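Local coordinates for AT-rich DNA-binding protein (Thermus thermophilus, PDB 2DT5) that represses transcription as a homodimeric Rex-family redox sensor, binding DNA through winged-helix domains in response to the cellular NADH/NAD(+) balance, at the interface of chains A and B. Sequence-based numbering; all coordinates share one arbitrary frame. Chains: chain A/B, AT-rich DNA-binding protein.

All three contacts belong to the two-fold symmetric interface of the Rex homodimer, in which the C-terminal helix of each subunit lies against the other. Contact 1 and contact 3 are neighbours, their C-alpha centres about 9 Å apart, and share A:Leu75, B:Thr194 and B:Phe198: helix 192-201 of chain B faces the Rossmann-fold domain of chain A in one and its N-terminal region in the other. Contact 2 lies about 35 Å from contact 1 and 33 Å from contact 3, and largely repeats contact 1 with the chains exchanged, apart from the turn of A:Ser197. The swapped helices could couple the nucleotide-binding and DNA-binding domains across the dimer.

Contact 1: the interface of chains A and B. Residues chain A 75-76, 79, 81, 105, 143; chain B 194, 197-198, 200-201.
Helix 192-201 of chain B packs against the end of helix 64-75, the loop that follows it and strands 81-86, 105-112 and 143-146 of the Rossmann-fold domain of chain A in this Rex repressor homodimer. B:Ser197 lays its CB over one face of the A:Trp81 indole, toward the rim, 3.7 Å from CE2. Its hydroxyl OG stands between the backbone N and the carbonyl carbon (chi1 49°), turned away from the indole, and donates to A:Leu75 O at 2.8 Å, nearly along the C=O axis (162°). It also bonds B:Thr194 O (2.9 Å) one helical turn back at a less favourable angle, its one proton presumably shared. The indole is fixed from its own chain: NE1 donates to A:Gly76 O at 2.9 Å, close to the ring plane. The benzo tip of A:Trp81 meets B:Leu201 tip to tip, CH2 3.6 Å from CD2, while B:Ile200 sets its CG2 against CZ3 and CH2 and reaches A:Ile143 CG1 with CD1. An alanine in place of A:Trp81 would probably open a gap beneath B:Leu201 and B:Ile200 and leave A:Gly76 O without its donor. B:Leu201 CD1 presses on A:Gly76 CA (3.4 Å), and both methyls rest against NE of the extended A:Arg79. A:Leu75 CD2 meets B:Thr194 CG2 at 3.7 Å.

Contact 2: the interface of chains A and B. Residues chain A 197, 200-201; chain B 79, 81, 142-143, 166-167, 183.
A:Ile200, A:Leu201 and B:Trp81 carry this contact, where helix 190-201 of chain A lies on the Rossmann-fold domain of chain B in the Rex dimer. A:Ile200 buries the largest surface, 97 Å², and points its two branches in different directions. CG2, anti to the backbone N, meets the benzo end of B:Trp81 tip to tip, 3.6 Å from CH2, and also approaches CD of the extended B:Lys166 side chain. The other branch, with CG1 anti to the carbonyl carbon (chi1 -68°), carries CD1 toward the starts of strands 143-146 and 167-170: it lies 3.6 Å from B:Ile143 CG1 and close to B:Gly167. A:Leu201 sits at the edge of the indole, its CG in the ring plane and CD2 3.7 Å from B:Trp81 CH2. Its CD2 methyl also covers one face of the B:Arg79 guanidinium toward the rim, while CD1 comes 3.4 Å from NE, the two side chains running past each other in opposite directions. B:Trp81 is approached over a face by A:Ser197, whose CA lies above the rim. The hydroxyl OG of A:Ser197 is anti to the backbone N (chi1 170°) and 3.1 Å from the indole NE1, but it stands well out of the ring plane, and any hydrogen bond is strongly bent and weak at most. B:Ile143 CD1 lies toward the rim of the indole on the A:Ser197 side, and B:Glu142 CB lies at its edge, in plane.

Contact 3: the interface of chains A and B. Residues chain A 3-4, 8, 52, 74-75; chain B 194-195, 198, 202, 205.
A:Ile8 lays a methyl on the B:Phe198 ring in this largely apolar patch between the subunits. The CD1 methyl of A:Ile8 lies over one face of the phenyl ring in a CH-pi contact, 3.9 Å from the ring centroid, and B:Asn202 CB covers the opposite face. B:Phe198 CG is anti to the backbone N (chi1 171°), which sends the ring away from the helix among the residues of chain A, where it buries 80 Å². Among the aromatic contacts, A:Phe52 CE2 approaches B:Phe198 CE1 at 4.0 Å. The neighbouring CD2 reaches the benzo side of B:Trp205, 3.9 Å from CZ2, the two side chains crossing at about a right angle. B:Trp205 in turn takes B:Phe198 CZ against one face. Among aliphatic contacts, A:Pro4 CD approaches the five-membered ring of B:Trp205 from above its plane, beyond the rim, 3.7 Å from CD1, and A:Val3 CG1 meets the aliphatic part of B:Arg195, 4.0 Å from CD. Of the polar groups, A:Ile74 O lies 3.5 Å from B:Phe198 CD1. The site lies where helix 192-201 and the C-terminal segment of chain B meet the N-terminal segment, helix 5-23, the residue after helix 42-51 and the end of helix 64-75 of chain A, and includes residues of its DNA-binding region.

Contact 1: the interface of chains A and B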
loop_
_atom_site.group_PDB
_atom_site.type_symbol
_atom_site.label_atom_id
_atom_site.label_comp_id
_atom_site.label_asym_id
_atom_site.label_seq_id
_atom_site.Cartn_x
_atom_site.Cartn_y
_atom_site.Cartn_z
ATOM N N LEU A 75 -14.122 11.502 -0.566
ATOM C CA LEU A 75 -13.301 10.459 0.016
ATOM C C LEU A 75 -13.968 9.762 1.187
ATOM O O LEU A 75 -13.470 8.750 1.684
ATOM C CB LEU A 75 -11.952 11.040 0.471
ATOM C CG LEU A 75 -10.981 11.390 -0.660
ATOM C CD1 LEU A 75 -9.751 12.065 -0.107
ATOM C CD2 LEU A 75 -10.583 10.122 -1.390
ATOM N N GLY A 76 -15.090 10.309 1.622
ATOM C CA GLY A 76 -15.805 9.741 2.744
ATOM C C GLY A 76 -15.139 9.986 4.087
ATOM O O GLY A 76 -15.526 9.389 5.096
ATOM N N ARG A 79 -17.013 11.149 7.437
ATOM C CA ARG A 79 -17.875 10.192 8.107
ATOM C C ARG A 79 -17.074 9.420 9.143
ATOM O O ARG A 79 -15.845 9.512 9.196
ATOM C CB ARG A 79 -18.446 9.194 7.101
ATOM C CG ARG A 79 -19.383 9.764 6.076
ATOM C CD ARG A 79 -19.582 8.732 4.990
ATOM N NE ARG A 79 -20.596 9.114 4.009
ATOM C CZ ARG A 79 -21.908 9.030 4.216
ATOM N NH1 ARG A 79 -22.374 8.580 5.378
ATOM N NH2 ARG A 79 -22.751 9.388 3.256
ATOM N N TRP A 81 -16.581 5.678 10.005
ATOM C CA TRP A 81 -16.818 4.317 9.526
ATOM C C TRP A 81 -16.546 3.304 10.622
ATOM O O TRP A 81 -15.596 3.432 11.391
ATOM C CB TRP A 81 -15.895 3.991 8.345
ATOM C CG TRP A 81 -16.138 4.847 7.153
ATOM C CD1 TRP A 81 -15.597 6.080 6.893
ATOM C CD2 TRP A 81 -17.038 4.562 6.077
ATOM N NE1 TRP A 81 -16.113 6.577 5.711
ATOM C CE2 TRP A 81 -16.997 5.664 5.193
ATOM C CE3 TRP A 81 -17.881 3.478 5.774
ATOM C CZ2 TRP A 81 -17.772 5.715 4.019
ATOM C CZ3 TRP A 81 -18.652 3.528 4.611
ATOM C CH2 TRP A 81 -18.588 4.643 3.746
ATOM N N PHE A 105 -12.051 6.291 10.848
ATOM C CA PHE A 105 -12.212 4.829 10.885
ATOM C C PHE A 105 -12.118 4.277 12.297
ATOM O O PHE A 105 -11.063 4.285 12.909
ATOM C CB PHE A 105 -11.174 4.184 9.971
ATOM C CG PHE A 105 -11.189 4.745 8.571
ATOM C CD1 PHE A 105 -10.265 5.713 8.183
ATOM C CD2 PHE A 105 -12.155 4.330 7.658
ATOM C CE1 PHE A 105 -10.306 6.256 6.902
ATOM C CE2 PHE A 105 -12.213 4.857 6.379
ATOM C CZ PHE A 105 -11.285 5.828 5.991
ATOM N N ILE A 143 -16.785 -1.826 7.311
ATOM C CA ILE A 143 -15.543 -2.296 6.711
ATOM C C ILE A 143 -14.824 -3.321 7.572
ATOM O O ILE A 143 -14.695 -3.144 8.790
ATOM C CB ILE A 143 -14.583 -1.097 6.480
ATOM C CG1 ILE A 143 -15.119 -0.207 5.352
ATOM C CG2 ILE A 143 -13.173 -1.586 6.163
ATOM C CD1 ILE A 143 -14.401 1.171 5.296
ATOM N N THR B 194 -9.222 4.426 2.731
ATOM C CA THR B 194 -9.804 5.563 2.044
ATOM C C THR B 194 -10.230 5.136 0.652
ATOM O O THR B 194 -11.206 5.657 0.115
ATOM C CB THR B 194 -8.798 6.750 2.019
ATOM O OG1 THR B 194 -8.416 7.042 3.368
ATOM C CG2 THR B 194 -9.437 8.010 1.430
ATOM N N SER B 197 -13.646 3.559 1.436
ATOM C CA SER B 197 -14.707 4.516 1.738
ATOM C C SER B 197 -15.120 5.160 0.416
ATOM O O SER B 197 -16.308 5.295 0.130
ATOM C CB SER B 197 -14.235 5.569 2.744
ATOM O OG SER B 197 -12.991 6.123 2.364
ATOM N N PHE B 198 -14.138 5.524 -0.404
ATOM C CA PHE B 198 -14.439 6.130 -1.696
ATOM C C PHE B 198 -15.300 5.176 -2.522
ATOM O O PHE B 198 -16.326 5.569 -3.074
ATOM C CB PHE B 198 -13.157 6.446 -2.477
ATOM C CG PHE B 198 -13.409 6.865 -3.897
ATOM C CD1 PHE B 198 -13.788 8.167 -4.195
ATOM C CD2 PHE B 198 -13.354 5.935 -4.931
ATOM C CE1 PHE B 198 -14.114 8.535 -5.496
ATOM C CE2 PHE B 198 -13.684 6.297 -6.237
ATOM C CZ PHE B 198 -14.065 7.597 -6.520
ATOM N N ILE B 200 -17.177 2.586 -1.541
ATOM C CA ILE B 200 -18.494 2.358 -0.957
ATOM C C ILE B 200 -19.453 3.518 -1.241
ATOM O O ILE B 200 -20.635 3.299 -1.475
ATOM C CB ILE B 200 -18.400 2.131 0.575
ATOM C CG1 ILE B 200 -17.585 0.869 0.870
ATOM C CG2 ILE B 200 -19.801 1.989 1.165
ATOM C CD1 ILE B 200 -17.160 0.726 2.321
ATOM N N LEU B 201 -18.943 4.746 -1.228
ATOM C CA LEU B 201 -19.783 5.913 -1.496
ATOM C C LEU B 201 -19.941 6.212 -2.989
ATOM O O LEU B 201 -20.868 6.918 -3.380
ATOM C CB LEU B 201 -19.220 7.148 -0.796
ATOM C CG LEU B 201 -19.051 7.018 0.714
ATOM C CD1 LEU B 201 -18.477 8.306 1.244
ATOM C CD2 LEU B 201 -20.390 6.704 1.376
#

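Contact 2: the interface of chains A and B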
loop_
_atom_site.group_PDB
_atom_site.type_symbol
_atom_site.label_atom_id
_atom_site.label_comp_id
_atom_site.label_asym_id
_atom_site.label_seq_id
_atom_site.Cartn_x
_atom_site.Cartn_y
_atom_site.Cartn_z
ATOM N N SER A 197 14.069 -2.020 -4.482
ATOM C CA SER A 197 14.920 -2.734 -5.413
ATOM C C SER A 197 15.399 -1.777 -6.495
ATOM O O SER A 197 16.591 -1.686 -6.768
ATOM C CB SER A 197 14.142 -3.876 -6.062
ATOM O OG SER A 197 14.875 -4.438 -7.127
ATOM N N ILE A 200 17.822 0.979 -5.030
ATOM C CA ILE A 200 19.144 0.475 -4.675
ATOM C C ILE A 200 20.008 0.331 -5.936
ATOM O O ILE A 200 21.200 0.613 -5.921
ATOM C CB ILE A 200 19.021 -0.886 -3.945
ATOM C CG1 ILE A 200 18.360 -0.671 -2.571
ATOM C CG2 ILE A 200 20.389 -1.513 -3.788
ATOM C CD1 ILE A 200 17.917 -1.951 -1.872
ATOM N N LEU A 201 19.397 -0.082 -7.039
ATOM C CA LEU A 201 20.136 -0.235 -8.289
ATOM C C LEU A 201 20.373 1.106 -8.988
ATOM O O LEU A 201 21.313 1.249 -9.759
ATOM C CB LEU A 201 19.376 -1.171 -9.239
ATOM C CG LEU A 201 19.206 -2.619 -8.762
ATOM C CD1 LEU A 201 18.491 -3.440 -9.821
ATOM C CD2 LEU A 201 20.579 -3.206 -8.477
ATOM N N ARG B 79 16.737 -10.405 -10.124
ATOM C CA ARG B 79 17.846 -10.603 -9.201
ATOM C C ARG B 79 17.257 -11.308 -7.975
ATOM O O ARG B 79 16.041 -11.346 -7.822
ATOM C CB ARG B 79 18.420 -9.253 -8.766
ATOM C CG ARG B 79 19.148 -8.483 -9.850
ATOM C CD ARG B 79 19.323 -7.048 -9.429
ATOM N NE ARG B 79 20.210 -6.297 -10.318
ATOM C CZ ARG B 79 21.540 -6.350 -10.268
ATOM N NH1 ARG B 79 22.141 -7.122 -9.373
ATOM N NH2 ARG B 79 22.270 -5.613 -11.094
ATOM N N TRP B 81 17.291 -10.869 -4.141
ATOM C CA TRP B 81 17.717 -10.016 -3.035
ATOM C C TRP B 81 17.645 -10.707 -1.678
ATOM O O TRP B 81 16.718 -11.469 -1.406
ATOM C CB TRP B 81 16.859 -8.756 -2.957
ATOM C CG TRP B 81 16.912 -7.878 -4.164
ATOM C CD1 TRP B 81 16.106 -7.943 -5.270
ATOM C CD2 TRP B 81 17.770 -6.744 -4.357
ATOM N NE1 TRP B 81 16.410 -6.909 -6.139
ATOM C CE2 TRP B 81 17.429 -6.166 -5.604
ATOM C CE3 TRP B 81 18.806 -6.170 -3.603
ATOM C CZ2 TRP B 81 18.068 -5.025 -6.100
ATOM C CZ3 TRP B 81 19.447 -5.031 -4.103
ATOM C CH2 TRP B 81 19.074 -4.478 -5.347
ATOM N N GLU B 142 20.640 -7.234 1.688
ATOM C CA GLU B 142 20.593 -5.866 1.200
ATOM C C GLU B 142 19.401 -5.051 1.700
ATOM O O GLU B 142 19.513 -3.835 1.874
ATOM C CB GLU B 142 20.576 -5.840 -0.335
ATOM C CG GLU B 142 21.790 -6.436 -1.040
ATOM C CD GLU B 142 21.805 -7.960 -1.047
ATOM O OE1 GLU B 142 20.724 -8.577 -1.137
ATOM O OE2 GLU B 142 22.907 -8.547 -0.987
ATOM N N ILE B 143 18.272 -5.718 1.932
ATOM C CA ILE B 143 17.046 -5.042 2.363
ATOM C C ILE B 143 16.542 -5.493 3.743
ATOM O O ILE B 143 16.483 -6.684 4.030
ATOM C CB ILE B 143 15.928 -5.285 1.307
ATOM C CG1 ILE B 143 16.346 -4.639 -0.021
ATOM C CG2 ILE B 143 14.574 -4.775 1.812
ATOM C CD1 ILE B 143 15.364 -4.844 -1.175
ATOM N N LYS B 166 21.250 -1.716 2.532
ATOM C CA LYS B 166 21.160 -0.874 1.343
ATOM C C LYS B 166 19.787 -0.230 1.240
ATOM O O LYS B 166 19.630 0.845 0.661
ATOM C CB LYS B 166 21.456 -1.687 0.074
ATOM C CG LYS B 166 22.904 -2.148 -0.037
ATOM C CD LYS B 166 23.150 -2.921 -1.314
ATOM C CE LYS B 166 24.607 -3.391 -1.411
ATOM N NZ LYS B 166 24.823 -4.306 -2.586
ATOM N N GLY B 167 18.789 -0.897 1.806
ATOM C CA GLY B 167 17.443 -0.364 1.784
ATOM C C GLY B 167 16.642 -0.843 2.983
ATOM O O GLY B 167 16.904 -1.908 3.542
ATOM N N ALA B 183 18.270 3.575 0.634
ATOM C CA ALA B 183 16.890 3.814 0.218
ATOM C C ALA B 183 15.912 3.449 1.337
ATOM O O ALA B 183 16.175 2.551 2.144
ATOM C CB ALA B 183 16.576 3.007 -1.043
#

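Contact 3: the interface of chains A and B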
loop_
_atom_site.group_PDB
_atom_site.type_symbol
_atom_site.label_atom_id
_atom_site.label_comp_id
_atom_site.label_asym_id
_atom_site.label_seq_id
_atom_site.Cartn_x
_atom_site.Cartn_y
_atom_site.Cartn_z
ATOM N N VAL A 3 -11.372 1.637 -9.312
ATOM C CA VAL A 3 -10.846 2.597 -8.334
ATOM C C VAL A 3 -9.529 3.241 -8.773
ATOM O O VAL A 3 -8.488 2.592 -8.806
ATOM C CB VAL A 3 -10.639 1.927 -6.940
ATOM C CG1 VAL A 3 -10.085 2.939 -5.931
ATOM C CG2 VAL A 3 -11.960 1.360 -6.441
ATOM N N PRO A 4 -9.564 4.537 -9.114
ATOM C CA PRO A 4 -8.349 5.244 -9.547
ATOM C C PRO A 4 -7.367 5.371 -8.366
ATOM O O PRO A 4 -7.308 6.410 -7.707
ATOM C CB PRO A 4 -8.897 6.595 -10.016
ATOM C CG PRO A 4 -10.052 6.834 -9.074
ATOM C CD PRO A 4 -10.718 5.454 -9.032
ATOM N N ILE A 8 -6.462 8.796 -6.302
ATOM C CA ILE A 8 -6.898 8.910 -4.921
ATOM C C ILE A 8 -5.718 9.275 -4.039
ATOM O O ILE A 8 -5.823 10.184 -3.213
ATOM C CB ILE A 8 -7.483 7.584 -4.417
ATOM C CG1 ILE A 8 -8.748 7.243 -5.201
ATOM C CG2 ILE A 8 -7.789 7.674 -2.917
ATOM C CD1 ILE A 8 -9.910 8.122 -4.892
ATOM N N PHE A 52 -12.342 14.577 -10.568
ATOM C CA PHE A 52 -13.209 14.281 -9.431
ATOM C C PHE A 52 -14.383 15.245 -9.241
ATOM O O PHE A 52 -15.067 15.181 -8.217
ATOM C CB PHE A 52 -12.399 14.215 -8.131
ATOM C CG PHE A 52 -11.558 12.983 -8.009
ATOM C CD1 PHE A 52 -10.182 13.029 -8.261
ATOM C CD2 PHE A 52 -12.144 11.758 -7.690
ATOM C CE1 PHE A 52 -9.393 11.864 -8.200
ATOM C CE2 PHE A 52 -11.370 10.590 -7.623
ATOM C CZ PHE A 52 -9.989 10.641 -7.878
ATOM N N ILE A 74 -15.959 13.500 -0.960
ATOM C CA ILE A 74 -15.882 12.444 -1.953
ATOM C C ILE A 74 -15.113 11.243 -1.420
ATOM O O ILE A 74 -15.413 10.111 -1.784
ATOM C CB ILE A 74 -15.213 12.903 -3.281
ATOM C CG1 ILE A 74 -13.713 12.705 -3.208
ATOM C CG2 ILE A 74 -15.514 14.370 -3.574
ATOM C CD1 ILE A 74 -13.033 13.007 -4.508
ATOM N N LEU A 75 -14.122 11.502 -0.566
ATOM C CA LEU A 75 -13.301 10.459 0.016
ATOM C C LEU A 75 -13.968 9.762 1.187
ATOM O O LEU A 75 -13.470 8.750 1.684
ATOM C CB LEU A 75 -11.952 11.040 0.471
ATOM C CG LEU A 75 -10.981 11.390 -0.660
ATOM C CD1 LEU A 75 -9.751 12.065 -0.107
ATOM C CD2 LEU A 75 -10.583 10.122 -1.390
ATOM N N THR B 194 -9.222 4.426 2.731
ATOM C CA THR B 194 -9.804 5.563 2.044
ATOM C C THR B 194 -10.230 5.136 0.652
ATOM O O THR B 194 -11.206 5.657 0.115
ATOM C CB THR B 194 -8.798 6.750 2.019
ATOM O OG1 THR B 194 -8.416 7.042 3.368
ATOM C CG2 THR B 194 -9.437 8.010 1.430
ATOM N N ARG B 195 -9.526 4.172 0.060
ATOM C CA ARG B 195 -9.968 3.707 -1.246
ATOM C C ARG B 195 -11.308 2.967 -1.057
ATOM O O ARG B 195 -12.174 3.029 -1.926
ATOM C CB ARG B 195 -8.923 2.798 -1.907
ATOM C CG ARG B 195 -7.708 3.569 -2.437
ATOM C CD ARG B 195 -6.903 2.746 -3.443
ATOM N NE ARG B 195 -6.300 1.567 -2.820
ATOM C CZ ARG B 195 -5.242 1.602 -2.013
ATOM N NH1 ARG B 195 -4.649 2.758 -1.725
ATOM N NH2 ARG B 195 -4.788 0.478 -1.477
ATOM N N PHE B 198 -14.138 5.524 -0.404
ATOM C CA PHE B 198 -14.439 6.130 -1.696
ATOM C C PHE B 198 -15.300 5.176 -2.522
ATOM O O PHE B 198 -16.326 5.569 -3.074
ATOM C CB PHE B 198 -13.157 6.446 -2.477
ATOM C CG PHE B 198 -13.409 6.865 -3.897
ATOM C CD1 PHE B 198 -13.788 8.167 -4.195
ATOM C CD2 PHE B 198 -13.354 5.935 -4.931
ATOM C CE1 PHE B 198 -14.114 8.535 -5.496
ATOM C CE2 PHE B 198 -13.684 6.297 -6.237
ATOM C CZ PHE B 198 -14.065 7.597 -6.520
ATOM N N ASN B 202 -19.044 5.694 -3.821
ATOM C CA ASN B 202 -19.149 5.927 -5.268
ATOM C C ASN B 202 -19.084 4.572 -5.971
ATOM O O ASN B 202 -18.186 4.302 -6.773
ATOM C CB ASN B 202 -18.012 6.841 -5.742
ATOM C CG ASN B 202 -17.996 8.177 -5.010
ATOM O OD1 ASN B 202 -17.437 8.305 -3.907
ATOM N ND2 ASN B 202 -18.629 9.177 -5.612
ATOM N N TRP B 205 -18.657 4.584 -9.825
ATOM C CA TRP B 205 -17.682 5.572 -10.285
ATOM C C TRP B 205 -17.253 5.500 -11.751
ATOM O O TRP B 205 -16.634 4.524 -12.167
ATOM C CB TRP B 205 -16.422 5.506 -9.427
ATOM C CG TRP B 205 -15.437 6.561 -9.793
ATOM C CD1 TRP B 205 -14.141 6.382 -10.205
ATOM C CD2 TRP B 205 -15.667 7.972 -9.790
ATOM N NE1 TRP B 205 -13.551 7.600 -10.451
ATOM C CE2 TRP B 205 -14.462 8.593 -10.199
ATOM C CE3 TRP B 205 -16.771 8.775 -9.462
ATOM C CZ2 TRP B 205 -14.337 9.983 -10.313
ATOM C CZ3 TRP B 205 -16.647 10.158 -9.574
ATOM C CH2 TRP B 205 -15.435 10.747 -9.989
#